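Local structure of carboxylesterase (Ferroplasma acidiphilum, 3WJ2) at residues P124-D129 and N215-N220; S133-A138 and L167-G172; V179-Y184 and K298-I303; K208-F213 and Y250-D255. The protein probably hydrolyses carboxylic esters, acting as a carboxylesterase of the alpha/beta-hydrolase fold in an acid-loving archaeon. All blocks are in the same frame, centred on the assembly; numbering follows the deposited sequence.

Contact 1. Residues P124-D129 and N215-N220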
# COMPACT_ATOMS: atom_id res chain seq x y z
N PRO B 124 -30.63 17.40 -1.97
CA PRO B 124 -30.51 16.47 -3.10
C PRO B 124 -30.73 17.10 -4.47
O PRO B 124 -31.01 16.33 -5.38
CB PRO B 124 -31.63 15.45 -2.82
CG PRO B 124 -32.83 16.34 -2.36
CD PRO B 124 -32.03 17.32 -1.38
N ASP B 125 -30.56 18.43 -4.64
CA ASP B 125 -30.92 19.00 -5.94
C ASP B 125 -30.10 18.38 -7.13
O ASP B 125 -30.69 17.98 -8.11
CB ASP B 125 -30.78 20.56 -5.96
CG ASP B 125 -31.83 21.24 -5.02
OD1 ASP B 125 -32.75 20.53 -4.52
OD2 ASP B 125 -31.73 22.48 -4.78
N ALA B 126 -28.75 18.34 -7.04
CA ALA B 126 -27.98 17.83 -8.23
C ALA B 126 -28.36 16.38 -8.44
O ALA B 126 -28.39 15.92 -9.57
CB ALA B 126 -26.49 17.93 -7.92
N PHE B 127 -28.46 15.67 -7.32
CA PHE B 127 -28.82 14.25 -7.47
C PHE B 127 -30.17 14.08 -8.19
O PHE B 127 -30.31 13.24 -9.08
CB PHE B 127 -28.86 13.60 -6.04
CG PHE B 127 -29.48 12.25 -6.08
CD1 PHE B 127 -28.84 11.14 -6.63
CD2 PHE B 127 -30.84 12.15 -5.68
CE1 PHE B 127 -29.51 9.90 -6.71
CE2 PHE B 127 -31.51 10.90 -5.79
CZ PHE B 127 -30.85 9.77 -6.32
N ASN B 128 -31.21 14.82 -7.74
CA ASN B 128 -32.49 14.76 -8.39
C ASN B 128 -32.40 15.23 -9.85
O ASN B 128 -33.08 14.68 -10.70
CB ASN B 128 -33.49 15.64 -7.62
CG ASN B 128 -33.93 15.01 -6.28
OD1 ASN B 128 -33.80 13.76 -6.05
ND2 ASN B 128 -34.47 15.88 -5.39
N ASP B 129 -31.52 16.21 -10.13
CA ASP B 129 -31.32 16.62 -11.49
C ASP B 129 -30.76 15.47 -12.35
O ASP B 129 -31.15 15.27 -13.52
CB ASP B 129 -30.40 17.83 -11.54
CG ASP B 129 -31.01 19.05 -10.98
OD1 ASP B 129 -32.24 19.09 -10.72
OD2 ASP B 129 -30.27 20.04 -10.76
N ASN B 215 -19.13 20.22 2.69
CA ASN B 215 -19.97 21.08 3.52
C ASN B 215 -20.85 21.99 2.64
O ASN B 215 -21.96 22.33 3.09
CB ASN B 215 -19.12 21.94 4.45
CG ASN B 215 -18.51 21.14 5.64
OD1 ASN B 215 -18.93 20.02 5.95
ND2 ASN B 215 -17.49 21.70 6.25
N MET B 216 -20.38 22.43 1.46
CA MET B 216 -21.23 23.24 0.62
C MET B 216 -22.40 22.45 0.04
O MET B 216 -23.50 23.00 -0.14
CB MET B 216 -20.51 23.93 -0.56
CG MET B 216 -19.42 24.98 -0.18
SD MET B 216 -20.18 26.37 0.72
CE MET B 216 -18.71 27.22 1.26
N TYR B 217 -22.19 21.18 -0.25
CA TYR B 217 -23.23 20.37 -0.90
C TYR B 217 -24.26 19.82 0.12
O TYR B 217 -25.45 19.76 -0.18
CB TYR B 217 -22.55 19.18 -1.62
CG TYR B 217 -23.44 18.27 -2.48
CD1 TYR B 217 -24.45 18.80 -3.32
CD2 TYR B 217 -23.25 16.87 -2.41
CE1 TYR B 217 -25.26 17.90 -4.16
CE2 TYR B 217 -24.10 16.01 -3.23
CZ TYR B 217 -25.04 16.51 -4.00
OH TYR B 217 -25.73 15.62 -4.76
N SER B 218 -23.78 19.41 1.28
CA SER B 218 -24.72 18.79 2.25
C SER B 218 -25.54 19.90 2.85
O SER B 218 -25.05 21.06 2.97
CB SER B 218 -23.92 18.02 3.31
OG SER B 218 -23.14 18.93 4.16
N LYS B 219 -26.79 19.59 3.17
CA LYS B 219 -27.60 20.49 4.01
C LYS B 219 -27.14 20.45 5.49
O LYS B 219 -27.02 21.48 6.17
CB LYS B 219 -29.03 20.07 3.92
CG LYS B 219 -29.76 20.76 2.83
CD LYS B 219 -31.23 20.65 3.14
CE LYS B 219 -32.04 21.49 2.16
NZ LYS B 219 -31.73 22.97 2.17
N ASN B 220 -26.85 19.24 5.97
CA ASN B 220 -26.12 19.11 7.23
C ASN B 220 -25.07 18.00 7.07
O ASN B 220 -25.34 16.97 6.39
CB ASN B 220 -27.09 18.71 8.32
CG ASN B 220 -27.81 17.41 7.97
OD1 ASN B 220 -27.29 16.29 8.20
ND2 ASN B 220 -28.99 17.54 7.36

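Contact 2. Residues S133-A138 and L167-G172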
# COMPACT_ATOMS: atom_id res chain seq x y z
N SER B 133 -33.05 13.80 -15.02
CA SER B 133 -32.71 14.03 -16.42
C SER B 133 -32.57 12.71 -17.17
O SER B 133 -32.88 12.61 -18.34
CB SER B 133 -31.46 14.96 -16.64
OG SER B 133 -30.32 14.36 -16.00
N PHE B 134 -32.03 11.63 -16.48
CA PHE B 134 -31.91 10.35 -17.10
C PHE B 134 -33.31 9.87 -17.50
O PHE B 134 -33.48 9.44 -18.63
CB PHE B 134 -31.19 9.34 -16.13
CG PHE B 134 -31.36 7.92 -16.61
CD1 PHE B 134 -30.75 7.50 -17.80
CD2 PHE B 134 -32.28 7.06 -15.96
CE1 PHE B 134 -30.98 6.19 -18.33
CE2 PHE B 134 -32.50 5.77 -16.52
CZ PHE B 134 -31.88 5.38 -17.69
N HIS B 135 -34.22 9.96 -16.54
CA HIS B 135 -35.57 9.44 -16.87
C HIS B 135 -36.25 10.29 -17.90
O HIS B 135 -36.97 9.74 -18.79
CB HIS B 135 -36.38 9.23 -15.59
CG HIS B 135 -35.99 8.00 -14.84
ND1 HIS B 135 -36.22 6.71 -15.30
CD2 HIS B 135 -35.24 7.86 -13.72
CE1 HIS B 135 -35.71 5.85 -14.44
NE2 HIS B 135 -35.12 6.52 -13.46
N TYR B 136 -36.04 11.59 -17.88
CA TYR B 136 -36.64 12.48 -18.91
C TYR B 136 -36.15 12.12 -20.31
O TYR B 136 -36.98 11.95 -21.26
CB TYR B 136 -36.32 13.91 -18.55
CG TYR B 136 -36.86 15.00 -19.48
CD1 TYR B 136 -37.88 15.83 -19.10
CD2 TYR B 136 -36.15 15.30 -20.64
CE1 TYR B 136 -38.26 16.90 -19.94
CE2 TYR B 136 -36.50 16.35 -21.46
CZ TYR B 136 -37.57 17.15 -21.10
OH TYR B 136 -37.89 18.26 -21.94
N ILE B 137 -34.82 12.01 -20.47
CA ILE B 137 -34.29 11.67 -21.77
C ILE B 137 -34.65 10.26 -22.19
O ILE B 137 -34.95 10.03 -23.38
CB ILE B 137 -32.77 11.94 -21.85
CG1 ILE B 137 -32.59 13.45 -21.65
CG2 ILE B 137 -32.23 11.56 -23.25
CD1 ILE B 137 -31.14 13.87 -21.16
N ALA B 138 -34.69 9.33 -21.28
CA ALA B 138 -35.08 7.96 -21.61
C ALA B 138 -36.56 7.93 -22.11
O ALA B 138 -36.87 7.22 -23.11
CB ALA B 138 -34.91 7.01 -20.51
N LEU B 167 -28.26 3.64 -8.28
CA LEU B 167 -28.76 3.01 -7.04
C LEU B 167 -30.25 3.33 -6.88
O LEU B 167 -31.06 2.46 -6.50
CB LEU B 167 -28.06 3.61 -5.81
CG LEU B 167 -26.74 2.97 -5.52
CD1 LEU B 167 -26.05 3.73 -4.43
CD2 LEU B 167 -26.94 1.41 -4.97
N LYS B 168 -30.66 4.56 -7.15
CA LYS B 168 -32.11 4.89 -6.98
C LYS B 168 -32.97 4.19 -8.05
O LYS B 168 -34.15 3.74 -7.76
CB LYS B 168 -32.30 6.43 -7.02
CG LYS B 168 -33.81 6.78 -6.80
CD LYS B 168 -34.09 8.25 -6.59
CE LYS B 168 -35.67 8.46 -6.77
NZ LYS B 168 -35.85 9.94 -6.28
N CYS B 169 -32.51 4.07 -9.29
CA CYS B 169 -33.22 3.28 -10.34
C CYS B 169 -33.38 1.87 -9.83
O CYS B 169 -34.52 1.34 -9.93
CB CYS B 169 -32.43 3.23 -11.68
SG CYS B 169 -32.34 4.85 -12.51
N ARG B 170 -32.35 1.36 -9.18
CA ARG B 170 -32.42 -0.07 -8.75
C ARG B 170 -33.45 -0.15 -7.65
O ARG B 170 -34.39 -1.08 -7.69
CB ARG B 170 -30.98 -0.49 -8.33
CG ARG B 170 -30.76 -2.04 -8.08
CD ARG B 170 -31.37 -2.44 -6.76
NE ARG B 170 -30.99 -1.62 -5.58
CZ ARG B 170 -29.79 -1.64 -4.99
NH1 ARG B 170 -28.83 -2.47 -5.44
NH2 ARG B 170 -29.56 -0.86 -3.94
N ASP B 171 -33.36 0.77 -6.70
CA ASP B 171 -34.28 0.74 -5.53
C ASP B 171 -35.72 0.88 -5.96
O ASP B 171 -36.61 0.16 -5.39
CB ASP B 171 -33.91 1.84 -4.58
CG ASP B 171 -32.58 1.62 -3.91
OD1 ASP B 171 -32.10 0.46 -3.87
OD2 ASP B 171 -32.03 2.57 -3.31
N GLY B 172 -35.99 1.73 -6.93
CA GLY B 172 -37.38 1.98 -7.36
C GLY B 172 -37.92 1.03 -8.40
O GLY B 172 -39.05 1.25 -8.85

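Contact 3. Residues V179-Y184 and K298-I303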
# COMPACT_ATOMS: atom_id res chain seq x y z
N VAL B 179 -25.14 1.44 -18.76
CA VAL B 179 -23.78 1.35 -18.24
C VAL B 179 -23.59 2.58 -17.36
O VAL B 179 -24.32 3.56 -17.58
CB VAL B 179 -22.77 1.25 -19.36
CG1 VAL B 179 -22.78 2.52 -20.32
CG2 VAL B 179 -21.34 1.05 -18.69
N GLN B 180 -22.70 2.45 -16.37
CA GLN B 180 -22.27 3.58 -15.56
C GLN B 180 -20.81 3.71 -15.74
O GLN B 180 -20.07 2.80 -15.42
CB GLN B 180 -22.74 3.44 -14.07
CG GLN B 180 -22.27 2.10 -13.42
CD GLN B 180 -22.72 1.99 -11.99
OE1 GLN B 180 -22.65 2.94 -11.26
NE2 GLN B 180 -23.20 0.75 -11.59
N VAL B 181 -20.37 4.86 -16.26
CA VAL B 181 -18.92 5.03 -16.60
C VAL B 181 -18.43 6.09 -15.57
O VAL B 181 -18.88 7.28 -15.55
CB VAL B 181 -18.79 5.61 -17.96
CG1 VAL B 181 -17.25 5.75 -18.19
CG2 VAL B 181 -19.36 4.66 -18.99
N LEU B 182 -17.59 5.61 -14.63
CA LEU B 182 -17.32 6.44 -13.45
C LEU B 182 -15.85 6.81 -13.44
O LEU B 182 -14.99 6.03 -13.06
CB LEU B 182 -17.61 5.61 -12.11
CG LEU B 182 -19.05 5.04 -12.13
CD1 LEU B 182 -19.20 4.06 -10.87
CD2 LEU B 182 -20.17 6.08 -12.14
N PHE B 183 -15.56 8.10 -13.76
CA PHE B 183 -14.18 8.52 -13.60
C PHE B 183 -14.02 9.13 -12.23
O PHE B 183 -14.56 10.22 -11.88
CB PHE B 183 -13.88 9.69 -14.67
CG PHE B 183 -13.68 9.20 -16.06
CD1 PHE B 183 -12.42 8.82 -16.51
CD2 PHE B 183 -14.77 9.22 -16.98
CE1 PHE B 183 -12.26 8.29 -17.82
CE2 PHE B 183 -14.60 8.74 -18.33
CZ PHE B 183 -13.33 8.32 -18.73
N TYR B 184 -13.25 8.39 -11.40
CA TYR B 184 -12.90 8.85 -10.04
C TYR B 184 -14.01 9.61 -9.29
O TYR B 184 -13.85 10.78 -8.83
CB TYR B 184 -11.53 9.61 -10.05
CG TYR B 184 -11.38 10.64 -11.16
CD1 TYR B 184 -11.82 11.92 -10.92
CD2 TYR B 184 -10.83 10.22 -12.38
CE1 TYR B 184 -11.62 12.89 -11.99
CE2 TYR B 184 -10.60 11.12 -13.41
CZ TYR B 184 -11.02 12.40 -13.17
OH TYR B 184 -10.87 13.36 -14.24
N LYS B 298 -9.15 7.67 -23.85
CA LYS B 298 -9.41 6.96 -25.12
C LYS B 298 -9.79 5.48 -24.93
O LYS B 298 -10.69 4.94 -25.58
CB LYS B 298 -8.13 7.00 -25.99
CG LYS B 298 -7.94 8.28 -26.65
CD LYS B 298 -6.52 8.34 -27.40
CE LYS B 298 -6.37 7.37 -28.42
NZ LYS B 298 -5.18 7.93 -29.17
N MET B 299 -9.09 4.80 -23.97
CA MET B 299 -9.31 3.37 -23.65
C MET B 299 -10.81 3.25 -23.25
O MET B 299 -11.50 2.36 -23.75
CB MET B 299 -8.40 2.92 -22.47
CG MET B 299 -7.12 2.51 -22.97
SD MET B 299 -6.21 2.19 -21.31
CE MET B 299 -5.28 1.28 -22.36
N VAL B 300 -11.24 4.04 -22.33
CA VAL B 300 -12.62 3.96 -21.82
C VAL B 300 -13.60 4.31 -22.92
O VAL B 300 -14.56 3.57 -23.18
CB VAL B 300 -12.77 4.87 -20.61
CG1 VAL B 300 -14.23 4.91 -20.21
CG2 VAL B 300 -11.91 4.28 -19.42
N ALA B 301 -13.34 5.45 -23.60
CA ALA B 301 -14.31 5.91 -24.57
C ALA B 301 -14.50 4.89 -25.67
O ALA B 301 -15.62 4.80 -26.16
CB ALA B 301 -13.78 7.30 -25.15
N ARG B 302 -13.42 4.19 -26.08
CA ARG B 302 -13.51 3.23 -27.12
C ARG B 302 -14.18 1.92 -26.80
O ARG B 302 -14.55 1.20 -27.74
CB ARG B 302 -12.13 3.05 -27.83
CG ARG B 302 -11.68 4.32 -28.47
CD ARG B 302 -10.24 4.09 -29.09
NE ARG B 302 -9.83 5.39 -29.68
CZ ARG B 302 -8.73 5.51 -30.41
NH1 ARG B 302 -7.94 4.45 -30.58
NH2 ARG B 302 -8.42 6.67 -30.98
N ILE B 303 -14.43 1.64 -25.50
CA ILE B 303 -15.19 0.42 -25.15
C ILE B 303 -16.63 0.81 -24.81
O ILE B 303 -17.43 -0.07 -24.79
CB ILE B 303 -14.55 -0.47 -24.06
CG1 ILE B 303 -14.36 0.22 -22.66
CG2 ILE B 303 -13.15 -0.94 -24.63
CD1 ILE B 303 -14.18 -0.86 -21.55

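Contact 4. Residues K208-F213 and Y250-D255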
# COMPACT_ATOMS: atom_id res chain seq x y z
N LYS B 208 -8.64 19.73 2.84
CA LYS B 208 -9.41 20.92 3.21
C LYS B 208 -10.43 21.25 2.14
O LYS B 208 -11.56 21.55 2.48
CB LYS B 208 -8.54 22.13 3.43
CG LYS B 208 -7.78 22.01 4.76
CD LYS B 208 -6.76 23.13 4.82
CE LYS B 208 -7.48 24.38 5.29
NZ LYS B 208 -6.49 25.42 5.63
N MET B 209 -10.03 21.13 0.88
CA MET B 209 -11.06 21.40 -0.18
C MET B 209 -12.14 20.33 -0.24
O MET B 209 -13.33 20.65 -0.52
CB MET B 209 -10.39 21.57 -1.54
CG MET B 209 -9.75 22.95 -1.59
SD MET B 209 -10.96 24.35 -1.21
CE MET B 209 -12.12 24.10 -2.59
N ILE B 210 -11.76 19.04 -0.05
CA ILE B 210 -12.77 17.99 -0.06
C ILE B 210 -13.81 18.33 1.01
O ILE B 210 -15.01 18.19 0.77
CB ILE B 210 -12.13 16.61 0.20
CG1 ILE B 210 -11.35 16.20 -1.03
CG2 ILE B 210 -13.23 15.53 0.48
CD1 ILE B 210 -10.37 14.91 -0.79
N ARG B 211 -13.34 18.76 2.17
CA ARG B 211 -14.31 19.16 3.24
C ARG B 211 -15.17 20.34 2.88
O ARG B 211 -16.38 20.34 3.17
CB ARG B 211 -13.62 19.34 4.63
CG ARG B 211 -13.09 17.91 5.05
CD ARG B 211 -12.60 17.81 6.55
NE ARG B 211 -11.59 16.75 6.80
CZ ARG B 211 -10.27 16.96 6.77
NH1 ARG B 211 -9.80 18.18 6.50
NH2 ARG B 211 -9.39 15.98 7.02
N TYR B 212 -14.56 21.33 2.25
CA TYR B 212 -15.23 22.56 1.85
C TYR B 212 -16.34 22.16 0.87
O TYR B 212 -17.49 22.55 1.09
CB TYR B 212 -14.21 23.53 1.18
CG TYR B 212 -14.76 24.80 0.50
CD1 TYR B 212 -14.67 26.03 1.13
CD2 TYR B 212 -15.34 24.75 -0.77
CE1 TYR B 212 -15.08 27.20 0.51
CE2 TYR B 212 -15.87 25.89 -1.34
CZ TYR B 212 -15.72 27.12 -0.70
OH TYR B 212 -16.11 28.26 -1.35
N PHE B 213 -16.03 21.35 -0.13
CA PHE B 213 -17.08 20.92 -1.08
C PHE B 213 -18.18 20.14 -0.38
O PHE B 213 -19.36 20.32 -0.73
CB PHE B 213 -16.50 20.09 -2.21
CG PHE B 213 -15.61 20.89 -3.15
CD1 PHE B 213 -16.05 22.10 -3.62
CD2 PHE B 213 -14.34 20.40 -3.55
CE1 PHE B 213 -15.25 22.93 -4.48
CE2 PHE B 213 -13.55 21.20 -4.44
CZ PHE B 213 -14.02 22.45 -4.88
N TYR B 250 -2.54 8.67 -7.49
CA TYR B 250 -2.17 9.67 -6.45
C TYR B 250 -3.30 10.63 -6.20
O TYR B 250 -3.30 11.75 -6.66
CB TYR B 250 -0.95 10.41 -7.04
CG TYR B 250 0.32 9.52 -7.09
CD1 TYR B 250 0.86 9.03 -5.92
CD2 TYR B 250 0.90 9.23 -8.28
CE1 TYR B 250 2.03 8.18 -6.01
CE2 TYR B 250 2.07 8.50 -8.39
CZ TYR B 250 2.61 7.98 -7.22
OH TYR B 250 3.79 7.26 -7.29
N ASP B 251 -4.34 10.12 -5.60
CA ASP B 251 -5.61 10.93 -5.52
C ASP B 251 -6.22 10.54 -4.18
O ASP B 251 -6.39 9.34 -3.86
CB ASP B 251 -6.52 10.49 -6.69
CG ASP B 251 -7.93 11.08 -6.64
OD1 ASP B 251 -8.39 11.70 -5.72
OD2 ASP B 251 -8.56 10.87 -7.72
N PRO B 252 -6.56 11.51 -3.33
CA PRO B 252 -7.19 11.16 -2.02
C PRO B 252 -8.47 10.30 -2.14
O PRO B 252 -8.81 9.54 -1.23
CB PRO B 252 -7.43 12.48 -1.32
CG PRO B 252 -7.31 13.54 -2.45
CD PRO B 252 -6.51 12.98 -3.56
N LEU B 253 -9.22 10.44 -3.26
CA LEU B 253 -10.47 9.73 -3.45
C LEU B 253 -10.33 8.28 -3.89
O LEU B 253 -11.31 7.58 -4.08
CB LEU B 253 -11.32 10.43 -4.55
CG LEU B 253 -11.72 11.79 -4.12
CD1 LEU B 253 -12.84 12.34 -5.12
CD2 LEU B 253 -12.12 12.01 -2.72
N ARG B 254 -9.10 7.79 -4.15
CA ARG B 254 -8.86 6.53 -4.81
C ARG B 254 -9.36 5.31 -3.99
O ARG B 254 -9.97 4.41 -4.55
CB ARG B 254 -7.33 6.39 -5.01
CG ARG B 254 -6.87 5.05 -5.65
CD ARG B 254 -5.34 4.89 -5.46
NE ARG B 254 -5.14 4.45 -4.10
CZ ARG B 254 -3.90 4.30 -3.59
NH1 ARG B 254 -2.83 4.76 -4.26
NH2 ARG B 254 -3.76 3.84 -2.35
N ASP B 255 -8.97 5.24 -2.72
CA ASP B 255 -9.26 3.92 -2.02
C ASP B 255 -10.79 3.58 -1.96
O ASP B 255 -11.17 2.44 -2.31
CB ASP B 255 -8.65 3.85 -0.64
CG ASP B 255 -7.08 3.65 -0.68
OD1 ASP B 255 -6.54 3.32 -1.74
OD2 ASP B 255 -6.47 3.82 0.39

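Contact 1. Residues P124-D129 and N215-N220
At the amino-terminal end of helix 125-139, Ala126 and Phe127 receive the phenol of Tyr217, which reaches over from the last turn of helix 207-217. Tyr217 has CG anti to its backbone N (chi1 -175°), which carries the ring away from its own helix and toward the other. One rim atom and the hydroxyl do the touching. Ala126 CB lies 4.0 Å from Tyr217 CE1, approaching the ring obliquely, and the same methyl is also 4.0 Å from Tyr217 OH. The oxygen ends 3.9 Å from Phe127 CB and 3.7 Å from Phe127 N, a van der Waals approach. Of its side chain Phe127 offers only CB, for its ring leads away to Ala164 and Lys168 of helix 157-172. Pro124, preceded by a cis peptide, holds the N-cap position, and its O accepts from Asn128 N. Leu161 touches both Ala126 and Tyr217, while Phe87 stacks on the Tyr217 ring. Phe87 directly follows an HGGG sequence, which in related esterases helps form the oxyanion hole. The contact thus joins the helix between the fourth and fifth strands of the alpha/beta-hydrolase fold to the insertion after the sixth.

Contact 2. Residues S133-A138 and L167-G172
Cys169 turns its thiol toward two aromatic rings, those of Phe134 and His135, and these sulfur-aromatic contacts carry the meeting of residues 133-138 with 167-172. The imidazole comes closer: His135 NE2 is 3.4 Å from Cys169 SG, and the sulfur sits 65° off the ring normal. Phe134 presents one side of its ring, with CD2 4.1 Å from Cys169 SG; here too the approach is oblique. Between the two aromatic residues, the edge of Phe134 points at the face of the imidazole, CD2 lying 3.7 Å above its centre. Phe134 CG is anti to the backbone N (chi1 165°) whereas that of His135 is beside it, which helps bring the successive rings to a common sulfur. Tyr131 meets the His135 ring edge-to-face, and Leu80 and Tyr82 of strand 78-82 touch Phe134 from the sheet.

The Arg170-Asp171 salt bridge stays within helix 157-172, whereas Lys168 makes a cation-pi contact with Tyr131 of the other helix. Arg170 grips a single carboxylate oxygen side-on, with NE and NH2 each 2.9 Å from Asp171 OD1, which lies in the guanidinium plane. Asp171 OD2 is bonded to Tyr228 OH.

A 9.3 Å separation of the His135 and Cys169 CA atoms spaces two neighbouring helices on one face of the sheet, joined by strand 150-155, which leads to the probable nucleophile elbow of the alpha/beta-hydrolase fold.

Contact 3. Residues V179-Y184 and K298-I303
Both valines of this contact, Val181 and Val300, hold CG1 anti to the backbone N (chi1 180° and 173°), and these two methyls meet, while Phe183 swings CG beside its N (chi1 -76°) to bring the far end of its ring to the same place. The pairing sets helix 291-303, the last helix of the alpha/beta-hydrolase fold, against strand 180-183 of the central parallel region. Val300 is the one residue of the helix segment that makes the contact. Its CG1 lies 3.7 Å from Val181 CG1, the two side chains running antiparallel alongside each other where the methyls meet. The same methyl is 3.8 Å from Phe183 CZ, and Val300 CB follows at 4.0 Å from Phe183 CZ; the ring is met obliquely. All three residues are buried, and Val246 of the adjoining strand 243-248 adds another branched side chain against Val300, while Tyr98 of helix 96-106 touches Phe183.

At the end of the strand, Phe183 CB lies 3.7 Å above the Tyr184 ring plane, offset toward the rim.

The outer side of the helix belongs to the subunit interface, where Lys298 NZ and Arg302 NH2 both bridge to Asp306 of the second subunit; Glu105 of the same chain is a further partner of Arg302. The shared anion probably helps two basic groups lie together: Lys298 CE rests 3.3 Å above the guanidinium plane of Arg302.

Contact 4. Residues K208-F213 and Y250-D255
Ile210, projecting from helix 207-217, drives one methyl against Pro252 and Leu253 in the loop after strand 243-248. Tyr250 comes first in the segment; its hydroxyl bonds to Met6 N and to Glu198 of the fourth subunit. Asp251 then turns its carboxylate back over the chain: Asp251 OD1 accepts from Leu253 N at 2.9 Å, nearly straight at 160°, from above the carboxylate plane, in an Asx turn. Asp251 also touches His281, a setting consistent with the acid position of a hydrolase catalytic triad. Pro252 supplies the flank of its ring, with CG 3.7 Å and CB 3.9 Å from Ile210 CD1; the isoleucine end meets the proline ring at a slant. At Leu253 one branch makes the contact, CD2 standing 3.9 Å from Ile210 CD1. Arg254 closes a type I turn, its N bonded to Asp251 O, and opens helix 254-266. It clasps the next residue side-on, Arg254 NE and NH2 lying 3.0 and 2.9 Å from Asp255 OD1. Asp251 and Asp255 thus have their carboxylates bonded away from Ile210, and what the loop offers it is purely apolar: a non-directional contact that fixes proximity rather than a particular bond geometry.

In the fold
Contacts 1 and 2 share helix 125-139, their centres about 17 Å apart, and touch where Phe127 CZ meets Lys168 CD at 3.6 Å. Contact 1 also shares helix 207-217 with contact 4. Contact 3 lies on the other side of the chain's centre from contact 1, about 25 Å between centres, yet reaches contact 4 through Tyr184 CB and Asp251 OD2, 4.0 Å apart. Helix 157-172 runs on to strand 180-183, linking contacts 2 and 3 in sequence. Ala126, Phe183 and Leu253, from contacts 1, 3 and 4, lie near the probable nucleophile elbow around Ser156 without touching it, so these three contacts approach the presumed active site from different elements.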